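Local coordinates for protein LacI family sugar-binding transcriptional regulator (Enterococcus faecalis V583, PDB 4RK0) that binds ribose and, as a LacI-family regulator, probably controls transcription by binding DNA in response to a sugar, at residues E126-V131 / S149-K154. Numbering follows the deposited sequence.
Sequences EQVIVV and SVYTEK
Two backbone hydrogen bonds carry K154 onto the start of strand 127-132 and show how a parallel strand pair is begun. K154 N donates to E126 O along a bent path (140° at the hydrogen), whereas V128 N meets K154 O almost straight, at 3.0 Å and 171°, in the plane of the carbonyl. Q127, between the two bonded residues, offers its CA hydrogen to the same K154 O. On the buried side, Y151 has CG anti to the backbone N (chi1 -163°), which sends its ring tip to tip against V128; CE2 lies 3.7 Å from V128 CG2, and OH sits 3.5 Å from V128 CG1. That hydroxyl is hydrogen-bonded to H125 O, fixing the ring's end beside the loop that leads into the strand, while F147 meets the ring from helix 138-150. This helix links strands 127-132 and 154-159 in a beta-alpha-beta unit of the periplasmic-binding-protein-like fold, with 154-159 at the edge of its four-stranded sheet. Solvent borders the looser side. Q127 and K154 run side by side there, no closer than 4.1 Å between CG and CD. E153 crosses E126 obliquely, its OE2 close against carbon, 3.1 Å from E126 CA; E126 OE2 and E153 OE2 stay 4.8 Å apart, like charges that probably disfavour one another.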
# COMPACT_ATOMS: atom_id res chain seq x y z
N GLU A 126 -24.00 21.56 -11.04
CA GLU A 126 -25.02 22.16 -10.21
C GLU A 126 -25.66 21.14 -9.29
O GLU A 126 -26.28 21.50 -8.27
CB GLU A 126 -26.09 22.83 -11.12
CG GLU A 126 -25.55 23.81 -12.17
CD GLU A 126 -26.65 24.41 -13.06
OE1 GLU A 126 -27.74 23.81 -13.16
OE2 GLU A 126 -26.41 25.48 -13.67
N GLN A 127 -25.54 19.87 -9.66
CA GLN A 127 -26.02 18.77 -8.84
C GLN A 127 -24.88 17.82 -8.64
O GLN A 127 -24.38 17.22 -9.61
CB GLN A 127 -27.18 18.07 -9.52
CG GLN A 127 -28.32 19.02 -9.88
CD GLN A 127 -29.50 18.30 -10.49
OE1 GLN A 127 -29.77 18.43 -11.68
NE2 GLN A 127 -30.22 17.54 -9.67
N VAL A 128 -24.44 17.71 -7.40
CA VAL A 128 -23.30 16.86 -7.06
C VAL A 128 -23.59 15.92 -5.92
O VAL A 128 -24.50 16.13 -5.12
CB VAL A 128 -22.07 17.69 -6.67
CG1 VAL A 128 -21.64 18.59 -7.81
CG2 VAL A 128 -22.34 18.50 -5.40
N ILE A 129 -22.77 14.88 -5.86
CA ILE A 129 -22.85 13.88 -4.83
C ILE A 129 -21.55 13.91 -4.08
O ILE A 129 -20.49 14.02 -4.69
CB ILE A 129 -22.99 12.46 -5.41
CG1 ILE A 129 -24.22 12.31 -6.30
CG2 ILE A 129 -22.98 11.46 -4.29
CD1 ILE A 129 -25.50 12.08 -5.54
N VAL A 130 -21.62 13.79 -2.76
CA VAL A 130 -20.44 13.57 -1.95
C VAL A 130 -20.52 12.16 -1.43
O VAL A 130 -21.53 11.76 -0.83
CB VAL A 130 -20.34 14.55 -0.77
CG1 VAL A 130 -19.08 14.26 0.05
CG2 VAL A 130 -20.33 15.98 -1.25
N VAL A 131 -19.48 11.36 -1.67
CA VAL A 131 -19.50 9.96 -1.27
C VAL A 131 -18.53 9.80 -0.13
O VAL A 131 -17.31 10.09 -0.27
CB VAL A 131 -19.08 9.02 -2.44
CG1 VAL A 131 -19.13 7.57 -1.99
CG2 VAL A 131 -19.95 9.21 -3.65
N SER A 149 -19.30 24.81 2.93
CA SER A 149 -19.05 26.22 3.29
C SER A 149 -19.10 27.17 2.08
O SER A 149 -19.36 28.37 2.24
CB SER A 149 -17.73 26.37 4.04
OG SER A 149 -16.62 26.32 3.16
N VAL A 150 -18.84 26.64 0.88
CA VAL A 150 -18.78 27.45 -0.34
C VAL A 150 -19.69 27.00 -1.47
O VAL A 150 -19.99 27.79 -2.36
CB VAL A 150 -17.35 27.51 -0.92
CG1 VAL A 150 -16.42 28.17 0.08
CG2 VAL A 150 -16.86 26.13 -1.34
N TYR A 151 -20.16 25.75 -1.42
CA TYR A 151 -21.05 25.23 -2.47
C TYR A 151 -22.50 25.44 -2.08
O TYR A 151 -22.95 24.91 -1.05
CB TYR A 151 -20.78 23.76 -2.71
CG TYR A 151 -21.34 23.25 -4.02
CD1 TYR A 151 -20.62 23.36 -5.21
CD2 TYR A 151 -22.57 22.63 -4.07
CE1 TYR A 151 -21.13 22.89 -6.40
CE2 TYR A 151 -23.08 22.15 -5.26
CZ TYR A 151 -22.36 22.30 -6.42
OH TYR A 151 -22.92 21.82 -7.58
N THR A 152 -23.24 26.18 -2.89
CA THR A 152 -24.61 26.60 -2.55
C THR A 152 -25.66 26.01 -3.48
O THR A 152 -26.81 26.37 -3.37
CB THR A 152 -24.78 28.16 -2.57
OG1 THR A 152 -24.70 28.68 -3.91
CG2 THR A 152 -23.70 28.82 -1.77
N GLU A 153 -25.26 25.11 -4.38
CA GLU A 153 -26.22 24.38 -5.23
C GLU A 153 -26.59 23.01 -4.59
O GLU A 153 -26.37 22.82 -3.41
CB GLU A 153 -25.65 24.28 -6.65
CG GLU A 153 -25.34 25.67 -7.23
CD GLU A 153 -24.19 25.65 -8.22
OE1 GLU A 153 -23.11 26.23 -7.93
OE2 GLU A 153 -24.36 25.06 -9.30
N LYS A 154 -27.18 22.09 -5.35
CA LYS A 154 -27.77 20.86 -4.78
C LYS A 154 -26.68 19.83 -4.53
O LYS A 154 -25.92 19.49 -5.44
CB LYS A 154 -28.84 20.31 -5.72
CG LYS A 154 -30.01 21.28 -5.92
CD LYS A 154 -30.57 21.27 -7.34
CE LYS A 154 -31.68 22.29 -7.50
NZ LYS A 154 -32.29 22.23 -8.86